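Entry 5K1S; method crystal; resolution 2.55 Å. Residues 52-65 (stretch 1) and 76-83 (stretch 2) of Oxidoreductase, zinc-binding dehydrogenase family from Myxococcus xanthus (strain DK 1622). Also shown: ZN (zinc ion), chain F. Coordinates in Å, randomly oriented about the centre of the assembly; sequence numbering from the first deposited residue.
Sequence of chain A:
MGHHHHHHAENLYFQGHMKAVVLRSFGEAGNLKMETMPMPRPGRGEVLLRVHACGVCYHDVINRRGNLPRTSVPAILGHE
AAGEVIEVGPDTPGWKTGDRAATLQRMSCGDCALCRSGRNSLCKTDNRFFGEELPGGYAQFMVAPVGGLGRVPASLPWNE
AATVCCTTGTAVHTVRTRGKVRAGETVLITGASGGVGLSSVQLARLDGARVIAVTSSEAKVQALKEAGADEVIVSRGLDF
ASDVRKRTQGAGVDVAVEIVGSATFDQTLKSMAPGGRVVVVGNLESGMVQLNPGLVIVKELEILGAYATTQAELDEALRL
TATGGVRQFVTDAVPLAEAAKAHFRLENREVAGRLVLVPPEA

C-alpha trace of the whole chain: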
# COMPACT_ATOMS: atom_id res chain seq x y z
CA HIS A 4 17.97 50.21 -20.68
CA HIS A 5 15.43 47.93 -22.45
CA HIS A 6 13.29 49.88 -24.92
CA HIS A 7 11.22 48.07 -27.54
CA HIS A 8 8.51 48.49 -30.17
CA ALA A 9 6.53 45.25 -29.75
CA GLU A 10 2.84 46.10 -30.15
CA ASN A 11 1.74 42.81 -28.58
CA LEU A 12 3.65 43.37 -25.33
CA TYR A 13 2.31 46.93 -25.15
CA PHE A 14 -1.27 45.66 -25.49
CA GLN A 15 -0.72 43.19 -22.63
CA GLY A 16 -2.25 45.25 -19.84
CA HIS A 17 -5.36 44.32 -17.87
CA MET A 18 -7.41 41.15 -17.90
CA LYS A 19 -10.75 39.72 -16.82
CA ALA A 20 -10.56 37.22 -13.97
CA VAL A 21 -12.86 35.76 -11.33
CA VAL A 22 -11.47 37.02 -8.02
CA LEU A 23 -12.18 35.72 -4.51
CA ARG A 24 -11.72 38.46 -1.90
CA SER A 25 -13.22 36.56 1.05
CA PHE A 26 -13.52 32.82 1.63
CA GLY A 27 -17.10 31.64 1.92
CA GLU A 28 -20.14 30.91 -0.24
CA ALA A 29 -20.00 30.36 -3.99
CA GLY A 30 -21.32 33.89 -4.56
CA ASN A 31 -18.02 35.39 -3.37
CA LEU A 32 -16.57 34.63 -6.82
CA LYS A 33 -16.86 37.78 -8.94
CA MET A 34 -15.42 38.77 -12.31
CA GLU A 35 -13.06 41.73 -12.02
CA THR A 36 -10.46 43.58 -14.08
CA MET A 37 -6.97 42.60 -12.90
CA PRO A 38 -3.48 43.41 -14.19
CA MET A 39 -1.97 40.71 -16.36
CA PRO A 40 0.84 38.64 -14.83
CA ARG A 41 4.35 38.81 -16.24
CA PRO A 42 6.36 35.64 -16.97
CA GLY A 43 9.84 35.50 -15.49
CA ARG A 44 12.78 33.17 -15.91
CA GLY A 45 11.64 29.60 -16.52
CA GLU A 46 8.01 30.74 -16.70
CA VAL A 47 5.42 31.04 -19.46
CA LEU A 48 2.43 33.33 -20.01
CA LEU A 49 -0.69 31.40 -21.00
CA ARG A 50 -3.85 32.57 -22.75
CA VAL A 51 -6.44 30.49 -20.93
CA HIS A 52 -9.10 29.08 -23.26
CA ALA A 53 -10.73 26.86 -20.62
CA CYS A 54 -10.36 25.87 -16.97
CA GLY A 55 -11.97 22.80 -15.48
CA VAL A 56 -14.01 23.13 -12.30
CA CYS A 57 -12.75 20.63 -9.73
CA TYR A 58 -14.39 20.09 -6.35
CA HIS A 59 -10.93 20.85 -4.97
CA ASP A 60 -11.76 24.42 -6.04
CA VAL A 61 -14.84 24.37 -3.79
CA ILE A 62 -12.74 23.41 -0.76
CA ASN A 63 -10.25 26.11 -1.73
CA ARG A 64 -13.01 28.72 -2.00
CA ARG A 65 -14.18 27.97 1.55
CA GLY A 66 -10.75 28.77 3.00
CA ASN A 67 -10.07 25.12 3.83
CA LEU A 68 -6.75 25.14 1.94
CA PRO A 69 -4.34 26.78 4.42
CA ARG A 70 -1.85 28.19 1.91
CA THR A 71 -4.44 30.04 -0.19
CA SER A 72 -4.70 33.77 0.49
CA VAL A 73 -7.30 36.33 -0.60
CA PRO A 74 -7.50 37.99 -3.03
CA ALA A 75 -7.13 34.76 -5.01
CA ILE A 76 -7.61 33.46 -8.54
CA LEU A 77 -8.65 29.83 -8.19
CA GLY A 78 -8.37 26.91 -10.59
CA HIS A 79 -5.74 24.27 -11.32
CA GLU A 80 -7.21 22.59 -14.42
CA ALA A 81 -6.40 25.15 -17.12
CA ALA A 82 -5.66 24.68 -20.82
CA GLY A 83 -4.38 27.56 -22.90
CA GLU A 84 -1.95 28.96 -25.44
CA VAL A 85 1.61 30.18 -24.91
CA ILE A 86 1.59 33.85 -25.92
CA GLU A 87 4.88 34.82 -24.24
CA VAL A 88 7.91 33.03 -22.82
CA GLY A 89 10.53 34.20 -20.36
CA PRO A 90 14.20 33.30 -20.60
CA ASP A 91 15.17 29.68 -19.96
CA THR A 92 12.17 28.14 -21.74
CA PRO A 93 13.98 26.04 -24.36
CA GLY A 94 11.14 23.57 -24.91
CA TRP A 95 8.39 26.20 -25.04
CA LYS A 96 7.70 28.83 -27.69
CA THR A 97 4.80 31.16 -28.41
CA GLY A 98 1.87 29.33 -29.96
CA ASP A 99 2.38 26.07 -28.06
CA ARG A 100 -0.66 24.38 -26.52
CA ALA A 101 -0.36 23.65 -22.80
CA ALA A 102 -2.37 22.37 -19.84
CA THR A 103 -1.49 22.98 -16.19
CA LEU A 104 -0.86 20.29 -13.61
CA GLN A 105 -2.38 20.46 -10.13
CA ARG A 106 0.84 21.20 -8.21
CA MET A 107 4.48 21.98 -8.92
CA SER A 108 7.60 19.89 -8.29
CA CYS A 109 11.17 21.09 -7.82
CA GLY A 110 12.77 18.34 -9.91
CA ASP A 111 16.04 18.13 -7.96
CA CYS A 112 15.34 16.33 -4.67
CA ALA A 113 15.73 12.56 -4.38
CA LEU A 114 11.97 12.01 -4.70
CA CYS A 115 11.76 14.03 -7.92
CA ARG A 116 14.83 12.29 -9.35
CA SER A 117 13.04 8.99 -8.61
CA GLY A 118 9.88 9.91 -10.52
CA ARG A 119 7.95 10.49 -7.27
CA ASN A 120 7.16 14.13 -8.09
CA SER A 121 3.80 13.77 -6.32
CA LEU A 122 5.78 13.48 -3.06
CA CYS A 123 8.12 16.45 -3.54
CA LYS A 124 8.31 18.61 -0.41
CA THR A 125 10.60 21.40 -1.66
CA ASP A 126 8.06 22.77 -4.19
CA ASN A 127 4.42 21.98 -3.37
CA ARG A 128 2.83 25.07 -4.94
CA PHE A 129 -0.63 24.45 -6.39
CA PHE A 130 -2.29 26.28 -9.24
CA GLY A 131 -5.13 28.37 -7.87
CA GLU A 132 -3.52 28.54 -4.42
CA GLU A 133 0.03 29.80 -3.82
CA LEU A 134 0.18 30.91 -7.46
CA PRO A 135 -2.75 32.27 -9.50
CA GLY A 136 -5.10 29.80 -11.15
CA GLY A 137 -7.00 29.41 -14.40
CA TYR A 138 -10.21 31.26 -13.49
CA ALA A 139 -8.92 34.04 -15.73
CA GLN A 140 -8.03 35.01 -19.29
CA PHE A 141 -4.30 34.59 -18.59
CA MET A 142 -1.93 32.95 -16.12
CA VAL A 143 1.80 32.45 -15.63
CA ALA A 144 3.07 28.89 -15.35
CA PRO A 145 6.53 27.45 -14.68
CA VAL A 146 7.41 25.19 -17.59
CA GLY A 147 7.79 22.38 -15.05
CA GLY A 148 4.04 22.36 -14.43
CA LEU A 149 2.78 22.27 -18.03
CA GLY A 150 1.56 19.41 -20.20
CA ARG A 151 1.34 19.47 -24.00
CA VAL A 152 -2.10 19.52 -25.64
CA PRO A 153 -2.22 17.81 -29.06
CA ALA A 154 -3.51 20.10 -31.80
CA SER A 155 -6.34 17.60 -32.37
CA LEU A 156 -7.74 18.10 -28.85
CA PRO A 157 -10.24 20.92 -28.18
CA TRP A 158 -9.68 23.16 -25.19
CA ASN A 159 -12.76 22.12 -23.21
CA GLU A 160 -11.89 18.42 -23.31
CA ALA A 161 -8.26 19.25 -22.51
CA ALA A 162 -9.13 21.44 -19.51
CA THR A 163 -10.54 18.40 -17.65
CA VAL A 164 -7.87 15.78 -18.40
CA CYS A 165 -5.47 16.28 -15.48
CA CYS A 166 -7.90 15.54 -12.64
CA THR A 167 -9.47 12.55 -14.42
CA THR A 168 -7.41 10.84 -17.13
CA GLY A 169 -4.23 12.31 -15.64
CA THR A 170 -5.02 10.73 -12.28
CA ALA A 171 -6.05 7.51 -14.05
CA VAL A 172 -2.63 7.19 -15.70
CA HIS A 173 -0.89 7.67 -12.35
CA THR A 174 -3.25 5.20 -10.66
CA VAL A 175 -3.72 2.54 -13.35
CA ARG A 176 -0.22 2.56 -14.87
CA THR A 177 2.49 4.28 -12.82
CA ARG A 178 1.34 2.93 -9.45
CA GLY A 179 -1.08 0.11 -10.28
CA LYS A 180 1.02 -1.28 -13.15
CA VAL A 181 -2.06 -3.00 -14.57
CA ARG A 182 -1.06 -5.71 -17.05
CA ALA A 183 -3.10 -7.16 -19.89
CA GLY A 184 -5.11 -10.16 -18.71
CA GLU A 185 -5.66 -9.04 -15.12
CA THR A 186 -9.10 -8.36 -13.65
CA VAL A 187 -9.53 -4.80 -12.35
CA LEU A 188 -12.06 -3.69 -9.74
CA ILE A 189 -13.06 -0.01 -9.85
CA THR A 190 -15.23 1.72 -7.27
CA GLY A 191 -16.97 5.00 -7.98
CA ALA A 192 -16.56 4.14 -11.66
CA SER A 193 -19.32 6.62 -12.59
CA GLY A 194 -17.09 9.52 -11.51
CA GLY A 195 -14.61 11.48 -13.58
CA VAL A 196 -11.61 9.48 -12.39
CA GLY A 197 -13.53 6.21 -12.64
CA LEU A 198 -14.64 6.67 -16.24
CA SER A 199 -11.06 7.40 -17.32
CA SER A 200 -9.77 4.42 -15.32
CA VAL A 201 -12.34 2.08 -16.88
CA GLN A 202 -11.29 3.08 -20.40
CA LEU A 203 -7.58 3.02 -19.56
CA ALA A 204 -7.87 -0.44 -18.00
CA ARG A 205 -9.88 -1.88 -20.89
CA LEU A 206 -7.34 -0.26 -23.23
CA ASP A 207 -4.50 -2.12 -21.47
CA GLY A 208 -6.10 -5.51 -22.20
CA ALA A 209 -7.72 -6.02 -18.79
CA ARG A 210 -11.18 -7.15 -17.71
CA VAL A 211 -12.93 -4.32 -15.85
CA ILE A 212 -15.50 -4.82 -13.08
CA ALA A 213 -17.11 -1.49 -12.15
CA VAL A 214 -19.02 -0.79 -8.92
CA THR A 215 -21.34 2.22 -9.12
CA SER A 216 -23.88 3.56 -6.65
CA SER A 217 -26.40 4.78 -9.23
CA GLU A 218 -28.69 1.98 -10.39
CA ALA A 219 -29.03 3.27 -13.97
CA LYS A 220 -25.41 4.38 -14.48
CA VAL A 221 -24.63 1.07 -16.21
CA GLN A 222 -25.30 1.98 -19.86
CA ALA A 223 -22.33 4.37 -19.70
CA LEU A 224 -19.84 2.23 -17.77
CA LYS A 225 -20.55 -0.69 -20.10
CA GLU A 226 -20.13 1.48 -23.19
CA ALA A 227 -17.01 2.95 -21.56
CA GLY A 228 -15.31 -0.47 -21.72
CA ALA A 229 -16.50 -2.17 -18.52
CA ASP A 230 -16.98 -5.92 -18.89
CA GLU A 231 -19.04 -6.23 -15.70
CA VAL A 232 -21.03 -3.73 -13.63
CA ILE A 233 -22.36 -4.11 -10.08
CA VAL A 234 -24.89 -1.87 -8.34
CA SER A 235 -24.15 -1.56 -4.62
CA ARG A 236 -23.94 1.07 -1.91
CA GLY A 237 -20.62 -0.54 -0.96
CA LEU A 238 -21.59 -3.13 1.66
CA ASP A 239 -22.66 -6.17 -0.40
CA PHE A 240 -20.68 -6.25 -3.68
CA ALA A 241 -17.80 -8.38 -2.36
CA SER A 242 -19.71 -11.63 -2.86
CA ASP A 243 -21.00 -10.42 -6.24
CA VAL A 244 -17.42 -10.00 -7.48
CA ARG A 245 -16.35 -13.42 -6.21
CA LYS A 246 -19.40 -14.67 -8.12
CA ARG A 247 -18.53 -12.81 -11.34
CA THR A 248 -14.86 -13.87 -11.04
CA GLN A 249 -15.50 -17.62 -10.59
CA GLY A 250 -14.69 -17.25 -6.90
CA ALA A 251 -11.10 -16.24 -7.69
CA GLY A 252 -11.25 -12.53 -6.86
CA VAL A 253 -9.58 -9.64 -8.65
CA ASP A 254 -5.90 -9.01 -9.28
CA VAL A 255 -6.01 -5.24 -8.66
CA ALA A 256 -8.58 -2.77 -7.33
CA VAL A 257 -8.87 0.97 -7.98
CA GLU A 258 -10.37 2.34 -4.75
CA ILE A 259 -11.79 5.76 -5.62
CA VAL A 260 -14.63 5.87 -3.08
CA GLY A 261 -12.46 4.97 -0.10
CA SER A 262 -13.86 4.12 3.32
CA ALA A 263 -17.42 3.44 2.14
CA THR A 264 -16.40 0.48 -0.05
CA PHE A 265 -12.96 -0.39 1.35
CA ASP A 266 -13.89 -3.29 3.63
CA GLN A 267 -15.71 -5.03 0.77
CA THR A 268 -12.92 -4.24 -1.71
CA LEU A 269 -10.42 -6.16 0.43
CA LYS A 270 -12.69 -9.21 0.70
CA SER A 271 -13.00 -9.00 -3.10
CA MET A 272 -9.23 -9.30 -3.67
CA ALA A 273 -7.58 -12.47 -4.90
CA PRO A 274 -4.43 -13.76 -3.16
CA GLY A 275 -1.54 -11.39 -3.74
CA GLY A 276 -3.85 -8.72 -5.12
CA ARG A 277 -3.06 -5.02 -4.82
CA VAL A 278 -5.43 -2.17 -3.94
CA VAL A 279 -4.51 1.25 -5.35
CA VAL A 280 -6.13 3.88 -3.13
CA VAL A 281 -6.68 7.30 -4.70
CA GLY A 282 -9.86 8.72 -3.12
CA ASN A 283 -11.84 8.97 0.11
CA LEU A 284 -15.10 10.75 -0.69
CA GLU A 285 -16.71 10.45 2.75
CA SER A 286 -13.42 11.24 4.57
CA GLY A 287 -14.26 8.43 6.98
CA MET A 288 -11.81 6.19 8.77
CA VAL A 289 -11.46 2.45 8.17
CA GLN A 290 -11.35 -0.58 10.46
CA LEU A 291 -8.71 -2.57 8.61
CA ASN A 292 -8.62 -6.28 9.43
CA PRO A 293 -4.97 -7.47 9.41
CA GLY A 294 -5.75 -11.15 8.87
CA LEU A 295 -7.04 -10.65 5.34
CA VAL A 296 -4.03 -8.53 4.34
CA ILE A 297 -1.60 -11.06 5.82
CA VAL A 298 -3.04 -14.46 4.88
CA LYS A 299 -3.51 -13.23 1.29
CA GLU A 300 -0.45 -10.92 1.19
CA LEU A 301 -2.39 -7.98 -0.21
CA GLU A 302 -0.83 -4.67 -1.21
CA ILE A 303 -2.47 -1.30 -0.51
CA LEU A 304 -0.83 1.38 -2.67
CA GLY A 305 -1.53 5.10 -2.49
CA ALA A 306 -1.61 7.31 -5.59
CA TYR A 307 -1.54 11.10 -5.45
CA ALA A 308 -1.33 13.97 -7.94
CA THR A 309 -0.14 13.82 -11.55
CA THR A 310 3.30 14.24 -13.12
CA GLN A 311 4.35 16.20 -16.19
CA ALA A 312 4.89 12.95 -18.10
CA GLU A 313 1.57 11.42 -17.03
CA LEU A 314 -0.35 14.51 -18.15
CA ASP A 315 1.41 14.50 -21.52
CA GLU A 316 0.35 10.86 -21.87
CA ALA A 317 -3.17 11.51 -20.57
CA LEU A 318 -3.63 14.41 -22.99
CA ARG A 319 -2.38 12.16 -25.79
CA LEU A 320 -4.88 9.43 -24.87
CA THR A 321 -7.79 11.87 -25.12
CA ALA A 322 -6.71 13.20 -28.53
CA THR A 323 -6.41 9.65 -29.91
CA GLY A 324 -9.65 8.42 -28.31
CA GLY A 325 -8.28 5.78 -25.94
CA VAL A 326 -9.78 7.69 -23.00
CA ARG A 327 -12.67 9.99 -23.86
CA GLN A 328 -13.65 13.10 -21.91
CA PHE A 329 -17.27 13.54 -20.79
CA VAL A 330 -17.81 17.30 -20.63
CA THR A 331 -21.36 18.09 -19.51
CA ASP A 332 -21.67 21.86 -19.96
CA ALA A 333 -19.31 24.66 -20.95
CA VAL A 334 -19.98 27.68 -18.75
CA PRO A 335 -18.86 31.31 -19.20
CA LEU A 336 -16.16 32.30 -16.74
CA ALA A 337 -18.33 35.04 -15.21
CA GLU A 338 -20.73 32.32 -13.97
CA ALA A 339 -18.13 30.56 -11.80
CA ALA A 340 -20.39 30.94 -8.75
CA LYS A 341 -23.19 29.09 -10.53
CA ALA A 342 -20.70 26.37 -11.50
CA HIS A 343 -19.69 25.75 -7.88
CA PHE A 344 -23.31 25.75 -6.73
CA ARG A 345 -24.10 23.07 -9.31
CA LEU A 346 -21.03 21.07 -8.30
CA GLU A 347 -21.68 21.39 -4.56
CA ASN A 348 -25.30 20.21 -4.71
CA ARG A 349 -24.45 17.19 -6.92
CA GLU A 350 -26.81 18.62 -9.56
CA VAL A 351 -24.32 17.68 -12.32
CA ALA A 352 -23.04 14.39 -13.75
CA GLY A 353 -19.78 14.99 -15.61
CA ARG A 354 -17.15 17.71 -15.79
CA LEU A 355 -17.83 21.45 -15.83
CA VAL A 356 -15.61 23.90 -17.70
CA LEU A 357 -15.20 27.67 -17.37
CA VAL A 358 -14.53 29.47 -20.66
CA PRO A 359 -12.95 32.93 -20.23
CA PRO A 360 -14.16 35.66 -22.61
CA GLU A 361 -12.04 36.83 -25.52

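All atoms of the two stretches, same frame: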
# COMPACT_ATOMS: atom_id res chain seq x y z
N HIS A 52 -7.89 29.31 -22.49
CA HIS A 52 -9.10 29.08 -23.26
C HIS A 52 -10.17 28.33 -22.48
O HIS A 52 -11.35 28.41 -22.83
CB HIS A 52 -8.78 28.30 -24.54
CG HIS A 52 -8.05 29.10 -25.57
ND1 HIS A 52 -8.70 29.85 -26.53
CD2 HIS A 52 -6.73 29.28 -25.79
CE1 HIS A 52 -7.81 30.44 -27.30
NE2 HIS A 52 -6.60 30.11 -26.87
N ALA A 53 -9.78 27.62 -21.42
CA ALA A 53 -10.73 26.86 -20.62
C ALA A 53 -10.05 26.46 -19.32
O ALA A 53 -8.83 26.27 -19.27
CB ALA A 53 -11.22 25.62 -21.37
N CYS A 54 -10.85 26.35 -18.26
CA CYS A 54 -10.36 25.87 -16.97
C CYS A 54 -11.42 24.97 -16.35
O CYS A 54 -12.55 25.41 -16.12
CB CYS A 54 -10.03 27.03 -16.03
SG CYS A 54 -9.37 26.47 -14.44
N GLY A 55 -11.04 23.73 -16.08
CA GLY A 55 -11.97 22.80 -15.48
C GLY A 55 -12.30 23.17 -14.05
O GLY A 55 -11.46 23.68 -13.30
N VAL A 56 -13.55 22.91 -13.67
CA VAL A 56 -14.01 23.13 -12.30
C VAL A 56 -13.87 21.82 -11.55
O VAL A 56 -14.56 20.84 -11.86
CB VAL A 56 -15.46 23.64 -12.27
CG1 VAL A 56 -15.90 23.91 -10.84
CG2 VAL A 56 -15.60 24.90 -13.12
N CYS A 57 -12.98 21.79 -10.57
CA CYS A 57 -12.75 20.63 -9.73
C CYS A 57 -13.25 20.91 -8.32
O CYS A 57 -13.08 22.02 -7.81
CB CYS A 57 -11.26 20.27 -9.71
SG CYS A 57 -10.83 18.88 -8.66
N TYR A 58 -13.87 19.90 -7.70
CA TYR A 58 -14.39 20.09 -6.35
C TYR A 58 -13.31 20.58 -5.40
O TYR A 58 -13.61 21.27 -4.41
CB TYR A 58 -15.00 18.79 -5.82
CG TYR A 58 -15.63 18.95 -4.45
CD1 TYR A 58 -16.92 19.44 -4.31
CD2 TYR A 58 -14.93 18.61 -3.30
CE1 TYR A 58 -17.50 19.59 -3.07
CE2 TYR A 58 -15.50 18.76 -2.05
CZ TYR A 58 -16.78 19.25 -1.94
OH TYR A 58 -17.36 19.39 -0.69
N HIS A 59 -12.05 20.24 -5.67
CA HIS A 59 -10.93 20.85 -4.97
C HIS A 59 -11.08 22.36 -4.92
O HIS A 59 -10.78 22.99 -3.90
CB HIS A 59 -9.63 20.45 -5.68
CG HIS A 59 -8.39 20.88 -4.96
ND1 HIS A 59 -7.81 20.12 -3.96
CD2 HIS A 59 -7.59 21.96 -5.12
CE1 HIS A 59 -6.72 20.73 -3.53
NE2 HIS A 59 -6.56 21.85 -4.22
N ASP A 60 -11.57 22.97 -6.00
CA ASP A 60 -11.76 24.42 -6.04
C ASP A 60 -12.80 24.86 -5.02
O ASP A 60 -12.69 25.95 -4.45
CB ASP A 60 -12.18 24.86 -7.44
CG ASP A 60 -11.14 24.53 -8.50
OD1 ASP A 60 -9.94 24.44 -8.16
OD2 ASP A 60 -11.53 24.36 -9.67
N VAL A 61 -13.84 24.05 -4.80
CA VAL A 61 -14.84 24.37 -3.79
C VAL A 61 -14.18 24.45 -2.42
O VAL A 61 -14.34 25.44 -1.69
CB VAL A 61 -15.97 23.32 -3.80
CG1 VAL A 61 -16.96 23.58 -2.67
CG2 VAL A 61 -16.68 23.31 -5.15
N ILE A 62 -13.43 23.41 -2.05
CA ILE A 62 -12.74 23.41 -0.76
C ILE A 62 -11.85 24.64 -0.65
O ILE A 62 -11.83 25.33 0.38
CB ILE A 62 -11.94 22.11 -0.59
CG1 ILE A 62 -12.84 20.88 -0.77
CG2 ILE A 62 -11.28 22.07 0.78
CD1 ILE A 62 -12.08 19.58 -0.87
N ASN A 63 -11.11 24.94 -1.72
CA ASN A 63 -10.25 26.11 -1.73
C ASN A 63 -11.05 27.38 -1.48
O ASN A 63 -10.65 28.23 -0.68
CB ASN A 63 -9.52 26.19 -3.08
CG ASN A 63 -8.40 27.21 -3.09
OD1 ASN A 63 -7.96 27.69 -2.05
ND2 ASN A 63 -7.93 27.55 -4.29
N ARG A 64 -12.20 27.51 -2.14
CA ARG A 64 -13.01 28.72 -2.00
C ARG A 64 -13.46 28.94 -0.56
O ARG A 64 -13.61 30.09 -0.13
CB ARG A 64 -14.22 28.66 -2.93
CG ARG A 64 -15.19 29.82 -2.73
CD ARG A 64 -16.37 29.75 -3.68
NE ARG A 64 -17.07 28.47 -3.63
CZ ARG A 64 -17.80 28.04 -2.61
NH1 ARG A 64 -17.93 28.79 -1.52
NH2 ARG A 64 -18.40 26.86 -2.67
N ARG A 65 -13.69 27.86 0.18
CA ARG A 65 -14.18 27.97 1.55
C ARG A 65 -13.09 28.35 2.55
O ARG A 65 -13.40 28.50 3.74
CB ARG A 65 -14.83 26.65 1.99
CG ARG A 65 -16.14 26.34 1.30
CD ARG A 65 -16.67 24.97 1.68
NE ARG A 65 -17.90 24.64 0.96
CZ ARG A 65 -18.38 23.41 0.81
NH1 ARG A 65 -17.73 22.37 1.32
NH2 ARG A 65 -19.50 23.22 0.14
N ILE A 76 -7.08 34.00 -7.29
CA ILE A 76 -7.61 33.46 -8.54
C ILE A 76 -7.49 31.95 -8.44
O ILE A 76 -6.39 31.40 -8.40
CB ILE A 76 -6.85 34.01 -9.76
CG1 ILE A 76 -7.02 35.53 -9.85
CG2 ILE A 76 -7.33 33.33 -11.04
CD1 ILE A 76 -6.12 36.19 -10.88
N LEU A 77 -8.63 31.27 -8.40
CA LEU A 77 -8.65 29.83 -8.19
C LEU A 77 -8.54 29.09 -9.52
O LEU A 77 -8.61 29.68 -10.60
CB LEU A 77 -9.93 29.42 -7.46
CG LEU A 77 -10.36 30.30 -6.28
CD1 LEU A 77 -11.51 29.65 -5.53
CD2 LEU A 77 -9.19 30.58 -5.33
N GLY A 78 -8.36 27.77 -9.42
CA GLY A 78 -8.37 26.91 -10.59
C GLY A 78 -7.02 26.31 -10.90
O GLY A 78 -6.02 27.03 -11.03
N HIS A 79 -6.97 24.98 -11.02
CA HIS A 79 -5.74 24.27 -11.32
C HIS A 79 -5.83 23.42 -12.59
O HIS A 79 -4.87 22.71 -12.91
CB HIS A 79 -5.33 23.37 -10.14
CG HIS A 79 -6.30 22.26 -9.86
ND1 HIS A 79 -7.07 22.22 -8.72
CD2 HIS A 79 -6.61 21.15 -10.57
CE1 HIS A 79 -7.82 21.13 -8.74
NE2 HIS A 79 -7.56 20.47 -9.85
N GLU A 80 -6.95 23.48 -13.30
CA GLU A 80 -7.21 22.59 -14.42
C GLU A 80 -7.36 23.40 -15.70
O GLU A 80 -8.39 23.34 -16.38
CB GLU A 80 -8.47 21.76 -14.14
CG GLU A 80 -8.41 20.33 -14.64
CD GLU A 80 -9.60 19.51 -14.16
OE1 GLU A 80 -10.42 20.05 -13.39
OE2 GLU A 80 -9.72 18.33 -14.56
N ALA A 81 -6.33 24.17 -16.05
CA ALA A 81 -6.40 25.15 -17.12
C ALA A 81 -5.69 24.65 -18.37
O ALA A 81 -4.65 23.99 -18.28
CB ALA A 81 -5.79 26.48 -16.67
N ALA A 82 -6.26 24.98 -19.53
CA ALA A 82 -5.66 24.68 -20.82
C ALA A 82 -5.66 25.97 -21.64
O ALA A 82 -6.69 26.64 -21.73
CB ALA A 82 -6.44 23.58 -21.56
N GLY A 83 -4.51 26.30 -22.21
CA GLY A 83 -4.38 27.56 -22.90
C GLY A 83 -3.27 27.55 -23.93
O GLY A 83 -2.78 26.50 -24.33
ZN ZN F . -8.46 18.73 -9.40
O HOH W 1 -9.52 23.61 -11.25

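The two stretches meet through a short antiparallel β pairing, a shared zinc ion, a bound water and a packed patch, burying 658 Å² in all. In the β pairing, Ala53 and Ala82 form a hydrogen-bonded pair: Ala82 N donates to Ala53 O (2.9 Å, nearly straight), while Ala82 O accepts from both Ala53 N (3.3 Å) and His52 N (3.0 Å). Further along, Gly55 N donates to Glu80 O at 2.7 Å. Between these bonds the backbones come close enough for CA-H...O contacts, Cys54 CA to Glu80 O at 3.3 Å and Ala81 CA to Ala53 O at 3.4 Å. At Gly55 the lack of a side chain matters: a β-carbon would lie 2.7 Å from Glu80 OE1, a clash.

Metal coordination adds a second tie. Cys57 SG (2.5 Å) and His79 NE2 (2.0 Å) bind the same zinc, which takes another ligand from elsewhere in the structure. Thiolate sulfur and imidazole nitrogen are both good zinc ligands. Cys57 also caps the helix, its SG accepting a weak bond from His59 N at 3.5 Å. The edge of the His79 ring packs against His59, with CE1 3.6 Å from His59 CB.

Asp60 organises the polar centre. Its OD2 accepts from Cys57 N (3.1 Å), steadying the turn that carries the zinc ligand, and from a water at 2.7 Å. That water also donates to Gly55 O (2.8 Å) and accepts from His79 N (2.9 Å), joining the stretches.

Close packing completes the contact. Leu77, buried, has 78 Å² covered by the other stretch, the most of any residue here. It points toward the helix, where its branched apolar end suits the place: CD1 lies 3.9 Å from Arg64 CB and 4.0 Å from Asp60 O, and CD2 3.4 Å from Asn63 ND2, which is hydrogen-bonded elsewhere in the structure. Cys54 SG sits 4.2 Å from Ala81 CB and 4.0 Å from Gly78 CA. A β-carbon on Gly78 would clash with that sulfur, and at its backbone angles (phi 112°, psi 126°) would also be jammed against the carbonyl O of Leu77, which by itself calls for glycine.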